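Local coordinates for DUF4847 domain-containing protein (Bacteroides vulgatus, PDB 4ZGF) that is of unknown function but binds calcium ions and belongs to the calycin clan of lipocalin-like proteins, at residues V14-K19 / N102-E107; L50-G55 / S69-T74; F56-T59 / T65-G68; T78-G83 / T87-F92; L122-E127 / T131-A136. All blocks are in the same frame, centred on the assembly; numbering follows the deposited sequence. Where two conformers were deposited one is given.

Interaction 1 (V14-K19 / N102-E107); sequences VDFYGK and NNEFIE
F16 reaches from strand 11-21 to helix 100-111 and meets the side chain of E104 with one face of its ring and the backbone of F105 with its rim, a small example of how a single aromatic can tie a helix to a sheet. The CG methylene of E104 lies over the ring toward its margin, 4.1 Å from the F16 centroid, in a CH-pi contact. Beyond it the carboxylate continues over the same ring with its plane only 13° away, so the two flat groups stack, and E104 OE2 stands 4.1 Å from F16 CG. The distal end of the phenyl probes the helix backbone: F16 CZ is 3.8 Å from F105 CA, in the ring plane, while F16 CE2 is 3.7 Å from the carbonyl O of E104. With CG anti to the backbone N (chi1 -175°) and the chain extended beyond it, E104 spans from the helix to the ring.

A second shell fixes both partners. E104 OE1 is hydrogen-bonded to Y31 OH and E104 OE2 forms a salt bridge with K30, which should hold the carboxylate against rotation above the ring. On the strand side, D15 OD1 takes the backbone N of F16 at 2.8 Å, and V14 and D15 both face Q134 in a classic beta bulge just before F16. The helix packs across several strands of the curved sheet: I133 of strand 132-136 touches both F16 and F105, and F105 also rests on I70 of strand 65-70.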
# COMPACT_ATOMS: atom_id res chain seq x y z
N VAL A 14 -3.69 -0.38 5.04
CA VAL A 14 -4.61 -1.35 5.66
C VAL A 14 -3.91 -2.71 5.76
O VAL A 14 -3.73 -3.23 6.87
CB VAL A 14 -5.94 -1.42 4.89
CG1 VAL A 14 -6.85 -2.49 5.48
CG2 VAL A 14 -6.62 -0.07 4.88
N ASP A 15 -3.54 -3.31 4.63
CA ASP A 15 -2.83 -4.61 4.65
C ASP A 15 -2.31 -4.86 3.24
O ASP A 15 -2.61 -4.12 2.28
CB ASP A 15 -3.78 -5.75 5.11
CG ASP A 15 -3.12 -6.91 5.85
OD1 ASP A 15 -1.91 -7.16 5.65
OD2 ASP A 15 -3.87 -7.59 6.60
N PHE A 16 -1.53 -5.93 3.17
CA PHE A 16 -1.11 -6.56 1.91
C PHE A 16 -2.03 -7.73 1.67
O PHE A 16 -2.36 -8.45 2.60
CB PHE A 16 0.34 -7.05 2.05
CG PHE A 16 1.35 -5.95 2.26
CD1 PHE A 16 1.60 -5.46 3.53
CD2 PHE A 16 2.09 -5.42 1.20
CE1 PHE A 16 2.54 -4.45 3.75
CE2 PHE A 16 3.04 -4.44 1.41
CZ PHE A 16 3.27 -3.96 2.67
N TYR A 17 -2.49 -7.91 0.43
CA TYR A 17 -3.48 -8.92 0.11
C TYR A 17 -2.92 -9.91 -0.89
O TYR A 17 -2.25 -9.53 -1.86
CB TYR A 17 -4.75 -8.26 -0.47
CG TYR A 17 -5.53 -7.48 0.58
CD1 TYR A 17 -5.05 -6.29 1.09
CD2 TYR A 17 -6.73 -7.95 1.07
CE1 TYR A 17 -5.72 -5.59 2.06
CE2 TYR A 17 -7.44 -7.25 2.04
CZ TYR A 17 -6.93 -6.08 2.54
OH TYR A 17 -7.57 -5.35 3.52
N GLY A 18 -3.19 -11.18 -0.66
CA GLY A 18 -2.80 -12.25 -1.57
C GLY A 18 -3.99 -13.01 -2.08
O GLY A 18 -5.14 -12.76 -1.74
N LYS A 19 -3.73 -13.97 -2.97
CA LYS A 19 -4.81 -14.77 -3.57
C LYS A 19 -5.86 -13.84 -4.13
O LYS A 19 -7.07 -14.08 -3.97
CB LYS A 19 -5.46 -15.75 -2.56
CG LYS A 19 -4.51 -16.74 -1.91
CD LYS A 19 -5.21 -17.68 -0.93
CE LYS A 19 -4.23 -18.45 -0.04
NZ LYS A 19 -4.90 -19.32 0.97
N ASN A 102 9.65 -2.43 5.57
CA ASN A 102 9.88 -1.38 4.59
C ASN A 102 10.10 -1.97 3.21
O ASN A 102 9.61 -1.46 2.21
CB ASN A 102 11.11 -0.53 4.94
CG ASN A 102 10.89 0.47 6.04
OD1 ASN A 102 9.79 0.59 6.60
ND2 ASN A 102 11.93 1.24 6.34
N ASN A 103 10.92 -3.01 3.15
CA ASN A 103 11.27 -3.61 1.87
C ASN A 103 10.01 -4.16 1.19
O ASN A 103 9.83 -4.02 -0.02
CB ASN A 103 12.31 -4.73 2.07
CG ASN A 103 13.62 -4.24 2.69
OD1 ASN A 103 13.90 -3.06 2.78
ND2 ASN A 103 14.42 -5.19 3.16
N GLU A 104 9.12 -4.78 1.97
CA GLU A 104 7.88 -5.30 1.45
C GLU A 104 7.00 -4.17 0.86
O GLU A 104 6.41 -4.31 -0.22
CB GLU A 104 7.17 -6.08 2.55
CG GLU A 104 5.92 -6.78 2.10
CD GLU A 104 5.30 -7.62 3.18
OE1 GLU A 104 5.59 -7.42 4.37
OE2 GLU A 104 4.49 -8.48 2.85
N PHE A 105 6.90 -3.07 1.61
CA PHE A 105 6.11 -1.92 1.16
C PHE A 105 6.69 -1.30 -0.11
O PHE A 105 5.97 -1.01 -1.09
CB PHE A 105 6.05 -0.90 2.29
CG PHE A 105 5.28 0.34 1.96
CD1 PHE A 105 3.91 0.37 2.03
CD2 PHE A 105 5.94 1.48 1.48
CE1 PHE A 105 3.18 1.53 1.75
CE2 PHE A 105 5.22 2.64 1.19
CZ PHE A 105 3.84 2.65 1.33
N ILE A 106 8.00 -1.06 -0.10
CA ILE A 106 8.67 -0.43 -1.23
C ILE A 106 8.54 -1.31 -2.48
O ILE A 106 8.27 -0.80 -3.57
CB ILE A 106 10.15 -0.12 -0.87
CG1 ILE A 106 10.20 1.00 0.19
CG2 ILE A 106 10.95 0.29 -2.10
CD1 ILE A 106 11.55 1.06 0.92
N GLU A 107 8.67 -2.62 -2.32
CA GLU A 107 8.51 -3.51 -3.45
C GLU A 107 7.09 -3.47 -4.00
O GLU A 107 6.88 -3.42 -5.21
CB GLU A 107 8.92 -4.92 -3.04
CG GLU A 107 8.93 -5.95 -4.16
CD GLU A 107 10.10 -5.83 -5.20
OE1 GLU A 107 10.97 -4.87 -5.28
OE2 GLU A 107 10.05 -6.70 -6.10

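Interaction 2 (L50-G55 / S69-T74); sequences LDIIHG and SIQNGT. With ACT (acetate ion), chain J.
I52 and Q71 face each other with their CA atoms 7.8 Å apart where helix 40-54 passes a type II turn from I70 to G73, and no direct hydrogen bond joins the two segments. The side chains meet obliquely: the CG2 branch of I52 presses on the amide of Q71, CG2 to CD 3.5 Å, while I52 CD1 reaches only the Q71 NE2 side. With I52 CG2 anti to the backbone N, this methyl is the branch offered to the glutamine, whose OE1 is held by T99 OG1. The other link is wet, since one water gives a proton to G55 O at 2.6 Å and lies 2.8 Å from S69 OG. G55 O and S69 O, 3.5 Å apart, are both acceptors and cannot bond each other directly.

On the helix, H54 ND1 donates a nearly straight bond (171°) to acetate OXT at 2.7 Å, the acetate probably coming from the crystallisation liquor. With a leucine in place of H54, that donor is gone and the acetate would probably lose its anchoring bond. Around this surface contact, L50 and I53 lean on helix 30-35, Y101 of helix 100-111 touches both I52 and Q71, and I70, at the end of strand 65-70, packs on F105 of that same helix.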
# COMPACT_ATOMS: atom_id res chain seq x y z
N LEU A 50 1.05 -5.75 12.25
CA LEU A 50 -0.03 -4.79 12.03
C LEU A 50 0.30 -3.44 12.64
O LEU A 50 0.07 -2.40 12.01
CB LEU A 50 -1.35 -5.33 12.61
CG LEU A 50 -1.99 -6.44 11.80
CD1 LEU A 50 -3.08 -7.10 12.63
CD2 LEU A 50 -2.54 -5.94 10.48
N ASP A 51 0.81 -3.42 13.87
CA ASP A 51 1.11 -2.13 14.48
C ASP A 51 2.18 -1.39 13.68
O ASP A 51 2.11 -0.16 13.49
CB ASP A 51 1.46 -2.31 15.94
CG ASP A 51 1.60 -1.01 16.67
OD1 ASP A 51 0.70 -0.16 16.57
OD2 ASP A 51 2.66 -0.80 17.27
N ILE A 52 3.16 -2.12 13.16
CA ILE A 52 4.20 -1.50 12.32
C ILE A 52 3.61 -0.94 11.01
O ILE A 52 3.77 0.24 10.68
CB ILE A 52 5.35 -2.47 12.05
CG1 ILE A 52 6.13 -2.72 13.34
CG2 ILE A 52 6.25 -1.94 10.94
CD1 ILE A 52 7.07 -3.90 13.30
N ILE A 53 2.91 -1.79 10.25
CA ILE A 53 2.50 -1.35 8.91
C ILE A 53 1.38 -0.32 8.97
O ILE A 53 1.22 0.48 8.06
CB ILE A 53 2.13 -2.52 7.97
CG1 ILE A 53 0.80 -3.17 8.36
CG2 ILE A 53 3.31 -3.47 7.86
CD1 ILE A 53 0.33 -4.26 7.40
N HIS A 54 0.61 -0.30 10.08
CA HIS A 54 -0.39 0.74 10.22
C HIS A 54 0.22 2.14 10.31
O HIS A 54 -0.47 3.12 10.02
CB HIS A 54 -1.29 0.49 11.41
CG HIS A 54 -2.20 -0.67 11.24
ND1 HIS A 54 -2.80 -1.27 12.32
CD2 HIS A 54 -2.67 -1.31 10.14
CE1 HIS A 54 -3.59 -2.23 11.92
NE2 HIS A 54 -3.54 -2.29 10.61
N GLY A 55 1.49 2.22 10.71
CA GLY A 55 2.21 3.48 10.69
C GLY A 55 2.66 3.94 9.31
O GLY A 55 3.22 5.04 9.19
N SER A 69 5.80 8.02 4.90
CA SER A 69 6.49 7.70 6.15
C SER A 69 6.40 6.21 6.40
O SER A 69 5.30 5.66 6.41
CB SER A 69 5.84 8.47 7.28
OG SER A 69 6.57 8.29 8.47
N ILE A 70 7.57 5.58 6.61
CA ILE A 70 7.64 4.15 6.94
C ILE A 70 8.67 3.99 8.07
O ILE A 70 9.01 4.98 8.74
CB ILE A 70 7.91 3.27 5.69
CG1 ILE A 70 9.28 3.56 5.06
CG2 ILE A 70 6.81 3.45 4.64
CD1 ILE A 70 9.60 2.69 3.85
N GLN A 71 9.15 2.79 8.37
CA GLN A 71 10.08 2.69 9.48
C GLN A 71 11.32 3.50 9.16
O GLN A 71 11.81 3.53 8.03
CB GLN A 71 10.45 1.23 9.77
CG GLN A 71 9.27 0.41 10.25
CD GLN A 71 9.62 -1.06 10.48
OE1 GLN A 71 9.69 -1.86 9.51
NE2 GLN A 71 9.79 -1.45 11.71
N ASN A 72 11.85 4.18 10.18
CA ASN A 72 13.09 4.97 10.08
C ASN A 72 13.02 6.27 9.32
O ASN A 72 14.02 6.98 9.27
CB ASN A 72 14.28 4.17 9.55
CG ASN A 72 14.66 3.04 10.44
OD1 ASN A 72 14.69 3.22 11.68
ND2 ASN A 72 14.96 1.90 9.86
N GLY A 73 11.92 6.61 8.74
CA GLY A 73 11.87 7.90 8.07
C GLY A 73 11.01 7.93 6.82
O GLY A 73 10.16 7.08 6.51
N THR A 74 11.29 8.93 6.03
CA THR A 74 10.46 9.23 4.91
C THR A 74 10.89 8.54 3.63
O THR A 74 12.06 8.26 3.37
CB THR A 74 10.37 10.71 4.64
OG1 THR A 74 11.67 11.19 4.33
CG2 THR A 74 9.77 11.43 5.82
C ACT J . -2.69 -0.97 15.71
O ACT J . -2.49 -0.43 16.84
OXT ACT J . -2.17 -0.50 14.80
CH3 ACT J . -3.58 -2.19 15.57
O HOH W 1 5.61 6.00 9.80

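Interaction 3 (F56-T59 / T65-G68); sequences FNIT and TFTG
T59 and T67 join their strands by two backbone hydrogen bonds that differ in quality. T59 N reaches T67 O at 2.8 Å, almost straight (174°) and nearly in line with the C=O bond, whereas T67 N to T59 O is a longer 3.2 Å. Next to this pair the strands come unusually close, because G68 has no side chain: I58 CA lies 3.9 Å from G68 CA, and N57 O approaches G68 CA at 3.1 Å.

The inner face, lined by I58 and F66, is the tight side. I58 CD1 approaches the F66 ring obliquely and stands 3.6 Å from CD1 of that residue. F66 CG sits between its backbone N and carbonyl carbon (chi1 73°), an orientation that turns the ring toward the isoleucine. F92 meets the ring edge-to-face, and L109 of helix 100-111 touches I58.

The opposite face carries the threonines and is wetter. There a water donates to T59 O at 2.8 Å and sits at the same distance from T67 OG1, adding a bridge beside the backbone pair. The hairpin thus sorts its chemistry by face: hydrocarbon toward the helix, hydroxyls and water on the other side, with the strands drawn close at the non-hydrogen-bonded I58-G68 pair.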
# COMPACT_ATOMS: atom_id res chain seq x y z
N PHE A 56 2.47 3.12 8.28
CA PHE A 56 2.94 3.46 6.94
C PHE A 56 1.89 4.28 6.21
O PHE A 56 0.71 3.91 6.14
CB PHE A 56 3.23 2.19 6.12
CG PHE A 56 4.37 1.33 6.60
CD1 PHE A 56 5.10 1.59 7.74
CD2 PHE A 56 4.74 0.23 5.84
CE1 PHE A 56 6.14 0.76 8.12
CE2 PHE A 56 5.80 -0.57 6.21
CZ PHE A 56 6.52 -0.30 7.35
N ASN A 57 2.32 5.41 5.64
CA ASN A 57 1.39 6.27 4.91
C ASN A 57 2.13 6.97 3.77
O ASN A 57 3.37 7.07 3.76
CB ASN A 57 0.66 7.24 5.87
CG ASN A 57 1.58 8.15 6.63
OD1 ASN A 57 2.00 9.18 6.13
ND2 ASN A 57 1.93 7.77 7.83
N ILE A 58 1.34 7.44 2.82
CA ILE A 58 1.85 8.11 1.63
C ILE A 58 0.86 9.18 1.21
O ILE A 58 -0.35 9.00 1.31
CB ILE A 58 2.12 7.06 0.49
CG1 ILE A 58 2.83 7.69 -0.72
CG2 ILE A 58 0.85 6.33 0.09
CD1 ILE A 58 3.41 6.65 -1.67
N THR A 59 1.39 10.30 0.72
CA THR A 59 0.59 11.40 0.23
C THR A 59 1.08 11.76 -1.18
O THR A 59 2.22 12.18 -1.37
CB THR A 59 0.68 12.61 1.16
OG1 THR A 59 0.26 12.22 2.47
CG2 THR A 59 -0.19 13.75 0.69
N THR A 65 4.55 14.52 -7.51
CA THR A 65 5.47 14.08 -6.47
C THR A 65 4.71 13.38 -5.36
O THR A 65 3.50 13.53 -5.22
CB THR A 65 6.29 15.25 -5.88
OG1 THR A 65 5.43 16.13 -5.13
CG2 THR A 65 7.03 16.02 -6.98
N PHE A 66 5.44 12.61 -4.57
CA PHE A 66 4.88 12.05 -3.32
C PHE A 66 5.93 12.09 -2.23
O PHE A 66 7.15 12.12 -2.47
CB PHE A 66 4.36 10.61 -3.51
CG PHE A 66 5.44 9.56 -3.64
CD1 PHE A 66 6.03 8.97 -2.53
CD2 PHE A 66 5.87 9.14 -4.89
CE1 PHE A 66 7.02 8.01 -2.67
CE2 PHE A 66 6.86 8.16 -5.04
CZ PHE A 66 7.43 7.61 -3.92
N THR A 67 5.40 12.03 -1.01
CA THR A 67 6.18 11.77 0.18
C THR A 67 5.40 10.77 1.01
O THR A 67 4.22 10.57 0.81
CB THR A 67 6.46 13.02 1.00
OG1 THR A 67 5.21 13.55 1.46
CG2 THR A 67 7.20 14.08 0.23
N GLY A 68 6.07 10.13 1.95
CA GLY A 68 5.40 9.18 2.85
C GLY A 68 6.29 8.88 4.02
O GLY A 68 7.42 9.40 4.14
O HOH W 2 3.46 14.55 -0.49

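Interaction 4 (T78-G83 / T87-F92); sequences TWQADG and TVNINF
The antiparallel pairing of T78-D82 with T87-N91 forms the two arms of a beta hairpin in the protein's curled antiparallel sheet, with a calcium ion bound near its turn. Six backbone hydrogen bonds hold it in regular register, two each at the T78-N91, Q80-N89 and D82-T87 pairs. N89 N to Q80 O is the shortest at 2.8 Å, and T87 N to D82 O, next to the turn, is the longest at 3.2 Å. At the alternate positions, CA-H groups of W79, V88 and A81 point at carbonyls across the gap; A81 CA stands 3.2 Å from T87 O.

The face bearing W79, A81, V88 and I90 is apolar. A81 CB lies in the plane of the indole at its edge, and W79 CB is 4.3 Å from I90 CG1. The ring itself turns away from strand 87-92, swung there by a chi1 of 69°, and NE1 donates to K61 O. F6 of helix 2-6 meets this ring and also touches A81 and V88.

The other face is polar. The side-chain amide of N91 lies beside the hydroxyl of T78 and the amide of Q80, the two amides nearly coplanar. Trimming N91 to an alanine would probably open a gap there and leave the T78 and Q80 ends without their polar neighbour. Near the turn, D82 and D85 bind the calcium ion, D82 OD1 pairs with K84, and T87 OG1 bonds to D85 OD1. The chemistry is consistent with a regularly bonded backbone frame that carries the D82 carboxylate to the metal on its polar face and packs hydrocarbon on the other.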
# COMPACT_ATOMS: atom_id res chain seq x y z
N THR A 78 8.33 10.30 -7.31
CA THR A 78 7.40 10.83 -8.28
C THR A 78 6.41 9.74 -8.68
O THR A 78 6.64 8.55 -8.44
CB THR A 78 8.13 11.40 -9.52
OG1 THR A 78 8.77 10.31 -10.18
CG2 THR A 78 9.18 12.43 -9.10
N TRP A 79 5.32 10.17 -9.31
CA TRP A 79 4.30 9.25 -9.74
C TRP A 79 3.56 9.80 -10.91
O TRP A 79 3.40 11.01 -11.08
CB TRP A 79 3.31 8.93 -8.58
CG TRP A 79 2.45 10.09 -8.21
CD1 TRP A 79 2.82 11.17 -7.46
CD2 TRP A 79 1.11 10.36 -8.67
NE1 TRP A 79 1.78 12.09 -7.41
CE2 TRP A 79 0.73 11.62 -8.15
CE3 TRP A 79 0.19 9.66 -9.45
CZ2 TRP A 79 -0.52 12.18 -8.40
CZ3 TRP A 79 -1.05 10.23 -9.70
CH2 TRP A 79 -1.39 11.48 -9.18
N GLN A 80 3.06 8.87 -11.72
CA GLN A 80 2.19 9.17 -12.87
C GLN A 80 1.08 8.14 -12.91
O GLN A 80 1.32 6.99 -12.55
CB GLN A 80 3.04 9.16 -14.17
CG GLN A 80 4.30 10.03 -14.19
CD GLN A 80 5.57 9.44 -13.56
OE1 GLN A 80 5.86 8.21 -13.68
NE2 GLN A 80 6.36 10.31 -12.88
N ALA A 81 -0.12 8.51 -13.32
CA ALA A 81 -1.19 7.56 -13.52
C ALA A 81 -1.96 7.92 -14.76
O ALA A 81 -1.97 9.07 -15.21
CB ALA A 81 -2.09 7.50 -12.29
N ASP A 82 -2.60 6.92 -15.34
CA ASP A 82 -3.43 7.08 -16.53
C ASP A 82 -4.83 6.61 -16.19
O ASP A 82 -5.04 5.39 -15.96
CB ASP A 82 -2.81 6.30 -17.67
CG ASP A 82 -3.53 6.50 -18.99
OD1 ASP A 82 -4.65 7.06 -19.02
OD2 ASP A 82 -2.92 6.12 -20.01
N GLY A 83 -5.80 7.52 -16.19
CA GLY A 83 -7.14 7.16 -15.86
C GLY A 83 -7.90 6.47 -16.96
O GLY A 83 -9.02 5.97 -16.73
N THR A 87 -3.86 2.66 -14.88
CA THR A 87 -2.48 2.28 -14.64
C THR A 87 -1.73 3.36 -13.86
O THR A 87 -2.11 4.52 -13.83
CB THR A 87 -1.75 1.95 -15.95
OG1 THR A 87 -1.79 3.07 -16.82
CG2 THR A 87 -2.31 0.69 -16.59
N VAL A 88 -0.63 2.94 -13.22
CA VAL A 88 0.16 3.80 -12.34
C VAL A 88 1.63 3.41 -12.48
O VAL A 88 1.99 2.26 -12.72
CB VAL A 88 -0.34 3.70 -10.89
CG1 VAL A 88 -0.26 2.28 -10.33
CG2 VAL A 88 0.38 4.68 -9.97
N ASN A 89 2.50 4.42 -12.25
CA ASN A 89 3.96 4.22 -12.25
C ASN A 89 4.52 5.07 -11.13
O ASN A 89 4.53 6.31 -11.24
CB ASN A 89 4.54 4.61 -13.60
CG ASN A 89 5.99 4.25 -13.76
OD1 ASN A 89 6.63 3.73 -12.85
ND2 ASN A 89 6.50 4.46 -14.98
N ILE A 90 5.00 4.43 -10.06
CA ILE A 90 5.64 5.08 -8.92
C ILE A 90 7.15 4.92 -9.05
O ILE A 90 7.64 3.85 -9.47
CB ILE A 90 5.10 4.46 -7.61
CG1 ILE A 90 3.59 4.76 -7.49
CG2 ILE A 90 5.84 4.99 -6.39
CD1 ILE A 90 2.86 4.01 -6.41
N ASN A 91 7.87 5.98 -8.68
CA ASN A 91 9.34 6.02 -8.80
C ASN A 91 9.89 6.57 -7.51
O ASN A 91 9.52 7.68 -7.11
CB ASN A 91 9.73 6.94 -9.95
CG ASN A 91 8.81 6.73 -11.13
OD1 ASN A 91 8.68 5.60 -11.62
ND2 ASN A 91 8.12 7.80 -11.56
N PHE A 92 10.76 5.84 -6.84
CA PHE A 92 11.37 6.34 -5.59
C PHE A 92 12.65 7.11 -5.87
O PHE A 92 13.51 6.67 -6.64
CB PHE A 92 11.69 5.19 -4.65
CG PHE A 92 10.47 4.58 -4.00
CD1 PHE A 92 9.76 3.56 -4.64
CD2 PHE A 92 10.04 5.00 -2.75
CE1 PHE A 92 8.66 3.02 -4.04
CE2 PHE A 92 8.94 4.44 -2.16
CZ PHE A 92 8.24 3.44 -2.80

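Interaction 5 (L122-E127 / T131-A136); sequences LLLAPE and TYIQFA. With BEZ (benzoic acid), chain K.
L122 and F135 exchange two backbone hydrogen bonds, and L124 and I133 two more, so that four N-H to O links bind strand 121-125 to strand 132-136. F135 N to L122 O is the shortest at 2.8 Å and lies in the carbonyl plane, whereas L122 N to F135 O stretches to 3.1 Å with the donor well out of that plane. Past the regular pairing, T131 O is buried without a polar partner, and P126 CD rests 3.1 Å from it.

Packing differs on the two faces. On one, L123 and Y132 run side by side: L123 CD2 sits over the ring, 3.8 Å from its centroid, a CH-pi contact. The CD1 branch of L123 instead touches Q134 NE2 at 3.4 Å. A chi1 of 55° folds the Y132 ring back over its own backbone, beside the leucine. On the other face L124 CB meets I133 CG2 at 3.9 Å, and L124 CD1 reaches F135 CE1 obliquely, in a layer covered by F105 and L109.

At the hairpin's far end A136 CB lies 3.4 Å from benzoic acid C1, in a pocket completed by V121, N138 and Q140. The arrangement is an antiparallel beta hairpin, consistent with the up-and-down sheet of the calycin clan.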
# COMPACT_ATOMS: atom_id res chain seq x y z
N LEU A 122 -7.87 2.73 -1.72
CA LEU A 122 -6.96 2.69 -2.89
C LEU A 122 -6.28 1.34 -2.88
O LEU A 122 -5.70 0.96 -1.86
CB LEU A 122 -5.92 3.82 -2.82
CG LEU A 122 -4.90 3.83 -3.94
CD1 LEU A 122 -5.51 4.07 -5.30
CD2 LEU A 122 -3.84 4.89 -3.62
N LEU A 123 -6.36 0.64 -4.00
CA LEU A 123 -5.71 -0.68 -4.18
C LEU A 123 -4.69 -0.55 -5.31
O LEU A 123 -5.04 -0.03 -6.38
CB LEU A 123 -6.70 -1.79 -4.54
CG LEU A 123 -7.72 -2.24 -3.49
CD1 LEU A 123 -8.74 -1.18 -3.17
CD2 LEU A 123 -8.43 -3.48 -4.02
N LEU A 124 -3.47 -1.04 -5.06
CA LEU A 124 -2.41 -1.02 -6.06
C LEU A 124 -1.91 -2.44 -6.30
O LEU A 124 -1.51 -3.11 -5.34
CB LEU A 124 -1.23 -0.19 -5.60
CG LEU A 124 -1.52 1.27 -5.21
CD1 LEU A 124 -0.24 1.95 -4.76
CD2 LEU A 124 -2.18 2.07 -6.34
N ALA A 125 -1.92 -2.89 -7.56
CA ALA A 125 -1.56 -4.27 -7.92
C ALA A 125 -0.42 -4.29 -8.92
O ALA A 125 -0.36 -3.43 -9.81
CB ALA A 125 -2.75 -5.01 -8.54
N PRO A 126 0.40 -5.33 -8.86
CA PRO A 126 1.44 -5.54 -9.87
C PRO A 126 0.86 -6.21 -11.13
O PRO A 126 -0.32 -6.56 -11.20
CB PRO A 126 2.42 -6.45 -9.14
CG PRO A 126 1.52 -7.32 -8.31
CD PRO A 126 0.42 -6.41 -7.85
N GLU A 127 1.73 -6.36 -12.12
CA GLU A 127 1.27 -6.82 -13.44
C GLU A 127 0.49 -8.13 -13.45
O GLU A 127 -0.42 -8.30 -14.25
CB GLU A 127 2.44 -6.86 -14.42
CG GLU A 127 3.56 -7.85 -14.00
CD GLU A 127 4.72 -7.98 -15.01
OE1 GLU A 127 4.71 -7.22 -15.98
OE2 GLU A 127 5.68 -8.77 -14.77
N THR A 131 -1.74 -10.06 -6.18
CA THR A 131 -1.63 -9.41 -4.88
C THR A 131 -2.01 -7.97 -5.07
O THR A 131 -2.03 -7.44 -6.17
CB THR A 131 -0.20 -9.53 -4.32
OG1 THR A 131 0.71 -8.89 -5.23
CG2 THR A 131 0.24 -10.98 -4.09
N TYR A 132 -2.24 -7.29 -3.94
CA TYR A 132 -2.33 -5.83 -3.95
C TYR A 132 -2.05 -5.32 -2.56
O TYR A 132 -2.13 -6.04 -1.58
CB TYR A 132 -3.69 -5.33 -4.46
CG TYR A 132 -4.92 -5.84 -3.76
CD1 TYR A 132 -5.45 -5.21 -2.64
CD2 TYR A 132 -5.58 -6.96 -4.23
CE1 TYR A 132 -6.60 -5.67 -2.02
CE2 TYR A 132 -6.70 -7.46 -3.60
CZ TYR A 132 -7.23 -6.81 -2.50
OH TYR A 132 -8.36 -7.33 -1.92
N ILE A 133 -1.73 -4.02 -2.48
CA ILE A 133 -1.70 -3.30 -1.20
C ILE A 133 -2.94 -2.41 -1.20
O ILE A 133 -3.30 -1.80 -2.21
CB ILE A 133 -0.38 -2.56 -0.99
CG1 ILE A 133 -0.36 -1.88 0.37
CG2 ILE A 133 -0.04 -1.62 -2.15
CD1 ILE A 133 1.02 -1.33 0.75
N GLN A 134 -3.58 -2.32 -0.02
CA GLN A 134 -4.76 -1.49 0.16
C GLN A 134 -4.49 -0.40 1.18
O GLN A 134 -3.91 -0.67 2.25
CB GLN A 134 -5.98 -2.33 0.57
CG GLN A 134 -7.28 -1.52 0.62
CD GLN A 134 -8.54 -2.34 0.86
OE1 GLN A 134 -8.63 -3.16 1.77
NE2 GLN A 134 -9.56 -2.07 0.05
N PHE A 135 -4.96 0.80 0.86
CA PHE A 135 -4.88 1.96 1.75
C PHE A 135 -6.28 2.51 2.03
O PHE A 135 -7.22 2.30 1.26
CB PHE A 135 -4.12 3.11 1.06
CG PHE A 135 -2.71 2.80 0.64
CD1 PHE A 135 -2.44 2.21 -0.58
CD2 PHE A 135 -1.63 3.16 1.44
CE1 PHE A 135 -1.11 1.99 -0.97
CE2 PHE A 135 -0.33 2.93 1.04
CZ PHE A 135 -0.09 2.37 -0.16
N ALA A 136 -6.37 3.25 3.13
CA ALA A 136 -7.55 4.01 3.51
C ALA A 136 -7.15 5.44 3.89
O ALA A 136 -5.96 5.73 4.06
CB ALA A 136 -8.25 3.34 4.71
C BEZ K . -10.86 3.55 7.10
O1 BEZ K . -10.19 3.39 8.18
O2 BEZ K . -11.32 4.69 6.70
C1 BEZ K . -11.14 2.34 6.24
C2 BEZ K . -12.07 2.41 5.17
C3 BEZ K . -12.25 1.28 4.36
C4 BEZ K . -11.53 0.09 4.57
C5 BEZ K . -10.57 0.01 5.66
C6 BEZ K . -10.43 1.14 6.46

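Interactions 1 and 5 are buried and share a seam, since strands 11-21 and 132-136 are neighbours: helix packing on one, hairpin pairing on the other. Interaction 2 lies at the surface, where water and an amide-methyl touch replace direct hydrogen bonds. Interactions 3 and 4 are partly buried hairpins, each with an apolar inner face, but only interaction 4 carries calcium-binding carboxylates. Interactions 2 and 3 both use strand 65-70, and interactions 2 and 4 both use strand 73-82. Helix 100-111 packs on elements of all the other contacts, reaching interaction 4 where I106 meets F92. Interactions 3 and 5 also meet directly, through I58 CG2 and F135 CE2, 3.7 Å apart.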